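Local coordinates for acetone carboxylase alpha subunit (PDB 5M45), which belongs to the hydantoinase B/oxoprolinase family as the alpha subunit of a carboxylase, and carries a bound manganese ion within a six-chain protein assembly, at residues 135-140 and 206-211; 154-159 and 235-240; 189-194 and 396-401; 338-343 and 392-397. One frame throughout, in Å; residues are numbered along the deposited sequence.

Contact 1: 135-140 and 206-211; sequences DKDIFC and VGANDT
Lys136 and Asp210 both turn CG anti to their own carbonyl carbon (chi1 -55° and -74°), and the carboxylate then lies against the lysine chain, with Asp210 OD1 3.3 Å from Lys136 CB. The charged ends stay beyond salt-bridge range, Lys136 NZ being 4.1 Å from Asp210 OD2; that oxygen pairs instead with Arg245. The backbones meet here too: Asp210 N donates to Lys136 O at 3.0 Å, in the carbonyl plane and on a lone pair. A water receiving Asn209 N and donating to Asp137 OD1 and Asp135 O adds a bridge, while Lys205 holds the other carboxylate oxygen of Asp137. Strands 138-141 and 204-208 run antiparallel in one sheet, and Val206 and Gly207 both face Ile138, the mark of a classic beta bulge. Ile138 O takes Val206 N at 2.9 Å and, more weakly, Gly207 N at 3.3 Å; Ile138 N returns a bond to Gly207 O at 2.9 Å. A type I' turn over Ala208 to Thr211 then sends the chain back as a hairpin into strand 211-212. Toward the buried end, Ile138 CG2 touches Val206 CG2 at 3.8 Å, the two side chains nearly perpendicular, and Cys140 CB lies 3.8 Å from Val206 CG1.

Contact 2: 154-159 and 235-240; sequences IHTIVP and RTRIAG
Thr156 OG1 is the polar atom on which this contact turns: Arg237 NE donates to it at 2.8 Å with an N-H...O angle of 160°, and a water stands 3.2 Å from the same oxygen. The hydroxyl lies within a few degrees of the guanidinium plane, so it is met squarely at the edge of that group. The water also accepts from Arg237 NH2 at 3.1 Å, which makes a second, indirect link between the two side chains, and NH1 is taken by Thr174 OG1 of the adjoining strand. Polar partners thus hold all three guanidinium nitrogens. A bend at chi3 (-57°) carries NE round to the hydroxyl. Arg237 CD packs 3.2 Å from Ile154 O. Over one face of the guanidinium sits Ile154 CG2, 3.4 Å above the plane and over its centre, an aliphatic cover for a buried charge. Packing beyond this is slight, Thr156 CG2 being 4.2 Å from Ile238 CG1. The local axes pass 8.5 Å apart at -30°, which is helix-on-sheet layering: helix 227-255 lies on the face bearing Ile154 and Thr156, helix 111-124 touches His155 and Ile157 of the same strand, and strands 138-141 and 165-175 flank strand 153-162 within the sheet.

Contact 3: 189-194 and 396-401; sequences TGQVQR and AFSYSW. With ACT (acetate ion), chain N.
Ala396 points its methyl at the backbone of Gln193, with CB 3.6 Å from Gln193 C, in a buried loop-to-loop junction that has neither helix nor strand at its centre. Gln193 turns its own side chain away, so methyl meets main chain here. Water joins the same loops: it accepts from Ala396 N at 3.0 Å and lies 2.8 Å from Val192 O. To one end, a bend at chi2 (-86°) turns CD of Gln191 back, and NE2 stands 3.2 Å from Ser398 OG, but the angle is too poor for a hydrogen bond. Both atoms bond instead to Asp197 OD1, a shared acceptor that probably accounts for their closeness. To the other end, the extended Arg194 reaches Phe397: CE2 is 4.2 Å from Arg194 NH1 and near the guanidinium plane, while the nitrogen approaches the ring obliquely. Asp143 holds the arginine charge. The 396-401 loop also serves the manganese site from the second shell, because Ser398 O accepts from ND1 of the metal ligand His150, and Trp401 meets that imidazole edge-to-face. At its own edge the indole binds an acetate, probably from the crystallisation liquor: Trp401 NE1 to acetate O, 2.7 Å, N-H...O angle 151°.

Contact 4: 338-343 and 392-397; sequences SRWGWH and DRRVAF
An Asx turn inside a type I beta turn, Asp392 to Val395, supplies one half of this loop-loop contact; Trp340 and Trp342 supply the other. Asp392 OD1 accepts from Arg394 N at 2.8 Å on its anti side and from Arg394 NE at 2.9 Å on its syn side. Arg394 NH2 reaches Asp392 OD2 at 3.0 Å from above the carboxylate plane, completing a side-on, two-nitrogen salt bridge. That grip fixes the guanidinium, and Trp342 abuts it: CH2 stands over the centre of the flat group, 3.8 Å from Arg394 CZ. The planes are 87° apart, with the indole edge over the guanidinium face.

One face of the Trp340 indole receives two aliphatic groups off-centre. Val395 CG1 lies 3.5 Å from Trp340 CE3, and Asp392 CB lies 3.6 Å from CZ2 of the same ring. Trp340 in turn sets CZ3 over the rim of a Trp342 face. The water held by Ala396 N also lies 2.8 Å from Gly341 O. Asp392 OD2 also accepts from Met760 N, and the Asp392 side chain is about 7 Å from a bound magnesium ion. Trp342, centre of an inverse gamma turn, bonds to Tyr754 O through NE1. The combination is that of an Asx turn whose carboxylate also holds the side chain of the arginine two residues on.

Contacts 1 and 2 share the seven-stranded antiparallel sheet: strands 138-141 and 153-162 are neighbours, and a probable hydrogen bond joins Phe139 O to Ile157 N. The centre of contact 1 is about 31 Å from the centre of the chain; the contact is partly buried, and its link is mostly main-chain bonds with waters at the turn. Contact 2, fully buried, depends on a single arginine between sheet and helix. Contacts 3 and 4 are buried, their centres about 15 and 17 Å from that of the chain; they lack regular structure, share Ala396, Phe397 and one water, and both touch the second subunit. Contact 3 works through water and methyl packing, contact 4 through aromatic rings against an internal salt bridge.

Contact 1: 135-140 and 206-211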
# COMPACT_ATOMS: atom_id res chain seq x y z
N ASP A 135 -4.86 17.24 22.50
CA ASP A 135 -5.15 18.56 21.92
C ASP A 135 -4.06 18.87 20.87
O ASP A 135 -2.87 18.64 21.12
CB ASP A 135 -5.20 19.62 23.03
CG ASP A 135 -5.65 20.98 22.55
OD1 ASP A 135 -6.35 21.09 21.55
OD2 ASP A 135 -5.30 21.98 23.21
N LYS A 136 -4.51 19.32 19.69
CA LYS A 136 -3.68 19.66 18.51
C LYS A 136 -3.15 18.46 17.69
O LYS A 136 -2.33 18.63 16.78
CB LYS A 136 -2.56 20.63 18.88
CG LYS A 136 -3.03 21.90 19.57
CD LYS A 136 -1.83 22.85 19.62
CE LYS A 136 -2.13 24.05 20.49
NZ LYS A 136 -3.27 24.82 19.92
N ASP A 137 -3.58 17.23 18.04
CA ASP A 137 -3.29 16.07 17.19
C ASP A 137 -4.02 16.19 15.84
O ASP A 137 -5.04 16.87 15.74
CB ASP A 137 -3.68 14.77 17.90
CG ASP A 137 -2.65 14.32 18.93
OD1 ASP A 137 -1.54 14.91 19.05
OD2 ASP A 137 -2.94 13.32 19.62
N ILE A 138 -3.47 15.53 14.83
CA ILE A 138 -4.12 15.36 13.52
C ILE A 138 -4.17 13.87 13.15
O ILE A 138 -3.12 13.20 13.12
CB ILE A 138 -3.35 16.12 12.41
CG1 ILE A 138 -3.24 17.60 12.75
CG2 ILE A 138 -4.07 15.98 11.06
CD1 ILE A 138 -2.31 18.39 11.78
N PHE A 139 -5.38 13.36 12.88
CA PHE A 139 -5.60 11.99 12.42
C PHE A 139 -5.96 11.97 10.93
O PHE A 139 -6.62 12.88 10.43
CB PHE A 139 -6.67 11.25 13.29
CG PHE A 139 -6.25 11.05 14.73
CD1 PHE A 139 -5.54 9.91 15.11
CD2 PHE A 139 -6.57 11.98 15.71
CE1 PHE A 139 -5.15 9.71 16.43
CE2 PHE A 139 -6.17 11.81 17.04
CZ PHE A 139 -5.46 10.68 17.41
N CYS A 140 -5.52 10.94 10.21
CA CYS A 140 -5.93 10.72 8.84
C CYS A 140 -6.46 9.30 8.69
O CYS A 140 -5.96 8.38 9.32
CB CYS A 140 -4.76 11.00 7.88
SG CYS A 140 -5.14 10.87 6.11
N VAL A 206 -1.08 11.42 12.16
CA VAL A 206 -0.16 11.97 11.15
C VAL A 206 0.44 13.34 11.54
O VAL A 206 1.28 13.87 10.80
CB VAL A 206 -0.83 12.09 9.78
CG1 VAL A 206 -1.23 10.68 9.27
CG2 VAL A 206 -2.02 13.07 9.75
N GLY A 207 0.05 13.86 12.70
CA GLY A 207 0.59 15.11 13.20
C GLY A 207 0.25 15.36 14.66
O GLY A 207 -0.67 14.75 15.24
N ALA A 208 1.03 16.28 15.25
CA ALA A 208 0.84 16.72 16.61
C ALA A 208 1.30 18.19 16.71
O ALA A 208 2.08 18.66 15.86
CB ALA A 208 1.62 15.82 17.58
N ASN A 209 0.80 18.90 17.72
CA ASN A 209 1.03 20.33 17.83
C ASN A 209 0.72 21.06 16.49
O ASN A 209 1.46 21.93 16.03
CB ASN A 209 2.47 20.58 18.31
CG ASN A 209 2.69 21.99 18.81
OD1 ASN A 209 1.77 22.62 19.41
ND2 ASN A 209 3.90 22.53 18.55
N ASP A 210 -0.37 20.65 15.84
CA ASP A 210 -0.85 21.27 14.60
C ASP A 210 0.12 21.13 13.42
O ASP A 210 0.00 21.87 12.43
CB ASP A 210 -1.28 22.75 14.83
CG ASP A 210 -2.62 22.88 15.59
OD1 ASP A 210 -3.32 21.88 15.87
OD2 ASP A 210 -2.99 24.04 15.92
N THR A 211 1.05 20.18 13.49
CA THR A 211 2.15 20.08 12.54
C THR A 211 2.23 18.64 12.00
O THR A 211 2.33 17.70 12.80
CB THR A 211 3.49 20.43 13.19
OG1 THR A 211 3.38 21.71 13.82
CG2 THR A 211 4.61 20.53 12.15
O HOH W 1 -0.76 17.44 19.77
O HOH W 2 -4.79 19.63 14.96

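Contact 2: 154-159 and 235-240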
# COMPACT_ATOMS: atom_id res chain seq x y z
N ILE A 154 -10.43 10.68 1.33
CA ILE A 154 -9.52 10.79 2.45
C ILE A 154 -10.12 11.68 3.55
O ILE A 154 -10.56 12.83 3.27
CB ILE A 154 -8.16 11.39 2.02
CG1 ILE A 154 -7.56 10.66 0.80
CG2 ILE A 154 -7.20 11.41 3.20
CD1 ILE A 154 -7.20 9.22 1.05
N HIS A 155 -10.11 11.17 4.78
CA HIS A 155 -10.55 11.92 5.98
C HIS A 155 -9.36 12.51 6.78
O HIS A 155 -8.37 11.81 6.99
CB HIS A 155 -11.34 11.05 6.98
CG HIS A 155 -12.34 10.12 6.37
ND1 HIS A 155 -12.72 8.95 6.99
CD2 HIS A 155 -13.07 10.21 5.24
CE1 HIS A 155 -13.64 8.34 6.25
NE2 HIS A 155 -13.86 9.09 5.17
N THR A 156 -9.52 13.76 7.24
CA THR A 156 -8.69 14.37 8.27
C THR A 156 -9.63 14.65 9.46
O THR A 156 -10.69 15.24 9.29
CB THR A 156 -8.02 15.68 7.80
OG1 THR A 156 -7.13 15.42 6.71
CG2 THR A 156 -7.22 16.35 8.95
N ILE A 157 -9.26 14.13 10.64
CA ILE A 157 -10.08 14.20 11.87
C ILE A 157 -9.24 14.85 13.03
O ILE A 157 -8.12 14.42 13.31
CB ILE A 157 -10.58 12.79 12.25
CG1 ILE A 157 -11.52 12.20 11.18
CG2 ILE A 157 -11.32 12.83 13.59
CD1 ILE A 157 -11.64 10.68 11.28
N VAL A 158 -9.78 15.91 13.65
CA VAL A 158 -9.10 16.68 14.71
C VAL A 158 -10.03 16.71 15.95
O VAL A 158 -11.20 17.11 15.84
CB VAL A 158 -8.81 18.11 14.23
CG1 VAL A 158 -8.25 18.95 15.36
CG2 VAL A 158 -7.87 18.08 13.03
N PRO A 159 -9.51 16.33 17.14
CA PRO A 159 -10.30 16.47 18.36
C PRO A 159 -10.39 17.93 18.80
O PRO A 159 -9.49 18.74 18.49
CB PRO A 159 -9.54 15.63 19.40
CG PRO A 159 -8.11 15.77 18.96
CD PRO A 159 -8.16 15.79 17.43
N ARG A 235 -3.96 20.00 2.50
CA ARG A 235 -4.00 21.35 3.09
C ARG A 235 -5.43 21.90 3.14
O ARG A 235 -5.79 22.56 4.12
CB ARG A 235 -3.04 22.32 2.37
CG ARG A 235 -1.57 21.87 2.40
CD ARG A 235 -1.00 21.80 3.84
NE ARG A 235 0.35 21.33 3.88
CZ ARG A 235 1.12 21.29 4.97
NH1 ARG A 235 2.36 20.82 4.92
NH2 ARG A 235 0.68 21.68 6.16
N THR A 236 -6.24 21.60 2.11
CA THR A 236 -7.68 21.89 2.09
C THR A 236 -8.43 21.32 3.31
O THR A 236 -9.20 22.03 3.96
CB THR A 236 -8.35 21.33 0.78
OG1 THR A 236 -7.78 22.02 -0.36
CG2 THR A 236 -9.83 21.54 0.78
N ARG A 237 -8.19 20.04 3.61
CA ARG A 237 -8.87 19.39 4.74
C ARG A 237 -8.44 20.00 6.10
O ARG A 237 -9.28 20.28 6.97
CB ARG A 237 -8.63 17.88 4.77
CG ARG A 237 -9.19 17.10 3.58
CD ARG A 237 -9.03 15.58 3.72
NE ARG A 237 -7.64 15.15 3.92
CZ ARG A 237 -6.78 14.86 2.95
NH1 ARG A 237 -7.10 14.93 1.66
NH2 ARG A 237 -5.55 14.47 3.27
N ILE A 238 -7.12 20.20 6.28
CA ILE A 238 -6.62 20.76 7.54
C ILE A 238 -7.15 22.19 7.77
O ILE A 238 -7.48 22.55 8.92
CB ILE A 238 -5.07 20.75 7.62
CG1 ILE A 238 -4.58 19.35 7.57
CG2 ILE A 238 -4.64 21.30 8.97
CD1 ILE A 238 -3.08 19.22 7.33
N ALA A 239 -7.20 23.01 6.71
CA ALA A 239 -7.74 24.37 6.80
C ALA A 239 -9.15 24.39 7.36
O ALA A 239 -9.44 25.10 8.32
CB ALA A 239 -7.70 25.08 5.45
N GLY A 240 -10.04 23.63 6.74
CA GLY A 240 -11.41 23.62 7.18
C GLY A 240 -11.62 23.06 8.60
O GLY A 240 -12.40 23.62 9.37
O HOH W 3 -4.25 14.18 6.05

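Contact 3: 189-194 and 396-401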
# COMPACT_ATOMS: atom_id res chain seq x y z
N THR A 189 -10.05 -0.19 -11.95
CA THR A 189 -10.12 -1.61 -12.26
C THR A 189 -8.68 -2.13 -12.44
O THR A 189 -7.76 -1.34 -12.65
CB THR A 189 -10.85 -1.87 -13.58
OG1 THR A 189 -10.17 -1.18 -14.64
CG2 THR A 189 -12.28 -1.37 -13.50
N GLY A 190 -8.54 -3.45 -12.37
CA GLY A 190 -7.25 -4.13 -12.52
C GLY A 190 -6.95 -5.04 -11.38
O GLY A 190 -6.74 -6.23 -11.57
N GLN A 191 -6.93 -4.47 -10.17
CA GLN A 191 -6.88 -5.27 -8.93
C GLN A 191 -8.24 -5.98 -8.70
O GLN A 191 -9.28 -5.51 -9.18
CB GLN A 191 -6.53 -4.38 -7.71
CG GLN A 191 -7.63 -3.40 -7.27
CD GLN A 191 -7.65 -2.05 -7.99
OE1 GLN A 191 -7.06 -1.84 -9.05
NE2 GLN A 191 -8.36 -1.11 -7.39
N VAL A 192 -8.20 -7.11 -7.97
CA VAL A 192 -9.39 -7.85 -7.56
C VAL A 192 -9.56 -8.09 -6.05
O VAL A 192 -10.52 -8.76 -5.63
CB VAL A 192 -9.52 -9.20 -8.30
CG1 VAL A 192 -9.66 -8.94 -9.78
CG2 VAL A 192 -8.34 -10.14 -8.01
N GLN A 193 -8.64 -7.50 -5.27
CA GLN A 193 -8.54 -7.64 -3.82
C GLN A 193 -7.95 -6.34 -3.23
O GLN A 193 -7.44 -5.51 -3.95
CB GLN A 193 -7.51 -8.73 -3.45
CG GLN A 193 -7.83 -10.11 -3.86
CD GLN A 193 -6.81 -11.10 -3.36
OE1 GLN A 193 -6.88 -11.53 -2.22
NE2 GLN A 193 -5.84 -11.45 -4.19
N ARG A 194 -7.96 -6.25 -1.90
CA ARG A 194 -7.34 -5.15 -1.13
C ARG A 194 -5.90 -4.89 -1.53
O ARG A 194 -5.44 -3.76 -1.52
CB ARG A 194 -7.39 -5.50 0.37
CG ARG A 194 -6.92 -4.44 1.37
CD ARG A 194 -7.03 -4.94 2.80
NE ARG A 194 -6.81 -3.89 3.80
CZ ARG A 194 -7.63 -2.86 4.04
NH1 ARG A 194 -8.83 -2.75 3.43
NH2 ARG A 194 -7.28 -1.90 4.92
N ALA A 396 -11.95 -5.77 -2.27
CA ALA A 396 -11.60 -4.46 -2.82
C ALA A 396 -12.84 -3.53 -2.95
O ALA A 396 -13.99 -4.01 -3.10
CB ALA A 396 -10.94 -4.64 -4.18
N PHE A 397 -12.58 -2.23 -2.91
CA PHE A 397 -13.59 -1.17 -2.77
C PHE A 397 -13.47 0.03 -3.75
O PHE A 397 -14.32 0.93 -3.67
CB PHE A 397 -13.49 -0.55 -1.36
CG PHE A 397 -13.64 -1.50 -0.21
CD1 PHE A 397 -14.88 -1.73 0.35
CD2 PHE A 397 -12.51 -2.07 0.39
CE1 PHE A 397 -15.00 -2.57 1.48
CE2 PHE A 397 -12.62 -2.87 1.53
CZ PHE A 397 -13.88 -3.12 2.08
N SER A 398 -12.45 0.10 -4.61
CA SER A 398 -12.19 1.38 -5.34
C SER A 398 -13.41 1.97 -6.04
O SER A 398 -13.49 3.19 -6.17
CB SER A 398 -11.05 1.25 -6.38
OG SER A 398 -9.76 1.24 -5.75
N TYR A 399 -14.31 1.13 -6.56
CA TYR A 399 -15.53 1.60 -7.21
C TYR A 399 -16.81 0.99 -6.58
O TYR A 399 -17.70 0.47 -7.26
CB TYR A 399 -15.49 1.47 -8.74
CG TYR A 399 -16.67 2.20 -9.38
CD1 TYR A 399 -17.04 3.46 -8.97
CD2 TYR A 399 -17.44 1.58 -10.35
CE1 TYR A 399 -18.14 4.12 -9.53
CE2 TYR A 399 -18.56 2.21 -10.92
CZ TYR A 399 -18.92 3.46 -10.50
OH TYR A 399 -20.03 4.10 -11.02
N SER A 400 -16.83 1.09 -5.24
CA SER A 400 -17.97 0.72 -4.39
C SER A 400 -19.32 1.18 -4.96
O SER A 400 -20.34 0.48 -4.88
CB SER A 400 -17.78 1.42 -3.03
OG SER A 400 -18.34 0.56 -2.09
N TRP A 401 -19.31 2.39 -5.48
CA TRP A 401 -20.51 3.02 -6.05
C TRP A 401 -21.24 2.17 -7.07
O TRP A 401 -22.45 2.29 -7.16
CB TRP A 401 -20.18 4.37 -6.73
CG TRP A 401 -19.53 5.42 -5.88
CD1 TRP A 401 -18.29 5.95 -6.06
CD2 TRP A 401 -20.12 6.11 -4.76
NE1 TRP A 401 -18.07 6.97 -5.15
CE2 TRP A 401 -19.16 7.07 -4.32
CE3 TRP A 401 -21.34 6.02 -4.10
CZ2 TRP A 401 -19.39 7.90 -3.23
CZ3 TRP A 401 -21.57 6.88 -3.02
CH2 TRP A 401 -20.61 7.81 -2.61
C ACT N . -17.08 10.17 -4.86
O ACT N . -16.44 9.13 -5.10
OXT ACT N . -16.72 10.93 -3.93
CH3 ACT N . -18.29 10.51 -5.69
O HOH W 4 -12.60 -8.32 -3.76

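Contact 4: 338-343 and 392-397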
# COMPACT_ATOMS: atom_id res chain seq x y z
N SER A 338 -27.00 -10.68 -3.01
CA SER A 338 -25.87 -11.49 -3.49
C SER A 338 -24.59 -11.29 -2.64
O SER A 338 -24.54 -10.44 -1.76
CB SER A 338 -25.62 -11.24 -5.00
OG SER A 338 -25.37 -9.88 -5.29
N ARG A 339 -23.56 -12.09 -2.91
CA ARG A 339 -22.30 -12.14 -2.15
C ARG A 339 -21.31 -11.10 -2.65
O ARG A 339 -21.37 -10.66 -3.81
CB ARG A 339 -21.67 -13.54 -2.29
CG ARG A 339 -20.50 -13.85 -1.37
CD ARG A 339 -20.00 -15.28 -1.41
NE ARG A 339 -19.40 -15.69 -2.68
CZ ARG A 339 -19.96 -16.54 -3.57
NH1 ARG A 339 -21.15 -17.13 -3.33
NH2 ARG A 339 -19.29 -16.84 -4.69
N TRP A 340 -20.38 -10.70 -1.77
CA TRP A 340 -19.16 -9.98 -2.22
C TRP A 340 -18.47 -10.75 -3.36
O TRP A 340 -18.71 -11.95 -3.55
CB TRP A 340 -18.21 -9.73 -1.04
CG TRP A 340 -17.68 -10.98 -0.38
CD1 TRP A 340 -18.23 -11.62 0.69
CD2 TRP A 340 -16.50 -11.70 -0.72
NE1 TRP A 340 -17.47 -12.72 1.02
CE2 TRP A 340 -16.41 -12.80 0.17
CE3 TRP A 340 -15.53 -11.55 -1.70
CZ2 TRP A 340 -15.35 -13.72 0.14
CZ3 TRP A 340 -14.47 -12.50 -1.73
CH2 TRP A 340 -14.39 -13.55 -0.81
N GLY A 341 -17.62 -10.07 -4.11
CA GLY A 341 -16.89 -10.75 -5.20
C GLY A 341 -15.46 -10.24 -5.47
O GLY A 341 -14.97 -9.30 -4.79
N TRP A 342 -14.84 -10.83 -6.50
CA TRP A 342 -13.46 -10.54 -6.87
C TRP A 342 -13.45 -9.43 -7.95
O TRP A 342 -13.36 -9.67 -9.15
CB TRP A 342 -12.71 -11.79 -7.33
CG TRP A 342 -12.73 -12.92 -6.34
CD1 TRP A 342 -13.43 -14.10 -6.46
CD2 TRP A 342 -12.05 -13.00 -5.08
NE1 TRP A 342 -13.22 -14.90 -5.37
CE2 TRP A 342 -12.38 -14.25 -4.50
CE3 TRP A 342 -11.21 -12.14 -4.38
CZ2 TRP A 342 -11.87 -14.66 -3.27
CZ3 TRP A 342 -10.70 -12.55 -3.16
CH2 TRP A 342 -11.04 -13.81 -2.61
N HIS A 343 -13.61 -8.20 -7.44
CA HIS A 343 -13.78 -6.97 -8.23
C HIS A 343 -13.66 -5.80 -7.24
O HIS A 343 -13.42 -6.02 -6.05
CB HIS A 343 -15.12 -7.01 -8.98
CG HIS A 343 -16.30 -7.34 -8.13
ND1 HIS A 343 -16.70 -6.57 -7.07
CD2 HIS A 343 -17.18 -8.38 -8.17
CE1 HIS A 343 -17.76 -7.10 -6.48
NE2 HIS A 343 -18.06 -8.21 -7.13
N ASP A 392 -15.18 -10.89 4.67
CA ASP A 392 -13.81 -11.25 4.28
C ASP A 392 -12.93 -10.01 4.15
O ASP A 392 -13.26 -9.09 3.41
CB ASP A 392 -13.77 -12.06 2.98
CG ASP A 392 -12.41 -12.70 2.74
OD1 ASP A 392 -11.45 -12.01 2.30
OD2 ASP A 392 -12.25 -13.91 3.06
N ARG A 393 -11.79 -10.04 4.83
CA ARG A 393 -10.90 -8.90 4.93
C ARG A 393 -10.09 -8.63 3.68
O ARG A 393 -9.33 -7.68 3.68
CB ARG A 393 -9.95 -9.05 6.15
CG ARG A 393 -8.93 -10.17 6.06
CD ARG A 393 -8.14 -10.25 7.38
NE ARG A 393 -7.12 -11.29 7.38
CZ ARG A 393 -5.89 -11.18 6.88
NH1 ARG A 393 -5.06 -12.20 6.96
NH2 ARG A 393 -5.47 -10.07 6.28
N ARG A 394 -10.25 -9.45 2.62
CA ARG A 394 -9.53 -9.24 1.34
C ARG A 394 -10.26 -8.43 0.28
O ARG A 394 -9.67 -8.19 -0.76
CB ARG A 394 -9.11 -10.59 0.71
CG ARG A 394 -8.11 -11.36 1.56
CD ARG A 394 -7.94 -12.80 1.08
NE ARG A 394 -9.18 -13.51 1.22
CZ ARG A 394 -9.44 -14.71 0.72
NH1 ARG A 394 -8.52 -15.38 0.01
NH2 ARG A 394 -10.63 -15.24 0.91
N VAL A 395 -11.52 -8.04 0.52
CA VAL A 395 -12.33 -7.45 -0.53
C VAL A 395 -11.75 -6.08 -0.98
O VAL A 395 -11.16 -5.34 -0.15
CB VAL A 395 -13.83 -7.33 -0.18
CG1 VAL A 395 -14.43 -8.73 0.05
CG2 VAL A 395 -14.08 -6.43 1.01
N ALA A 396 -11.95 -5.77 -2.27
CA ALA A 396 -11.60 -4.46 -2.82
C ALA A 396 -12.84 -3.53 -2.95
O ALA A 396 -13.99 -4.01 -3.10
CB ALA A 396 -10.94 -4.64 -4.18
N PHE A 397 -12.58 -2.23 -2.91
CA PHE A 397 -13.59 -1.17 -2.77
C PHE A 397 -13.47 0.03 -3.75
O PHE A 397 -14.32 0.93 -3.67
CB PHE A 397 -13.49 -0.55 -1.36
CG PHE A 397 -13.64 -1.50 -0.21
CD1 PHE A 397 -14.88 -1.73 0.35
CD2 PHE A 397 -12.51 -2.07 0.39
CE1 PHE A 397 -15.00 -2.57 1.48
CE2 PHE A 397 -12.62 -2.87 1.53
CZ PHE A 397 -13.88 -3.12 2.08
O HOH W 4 -12.60 -8.32 -3.76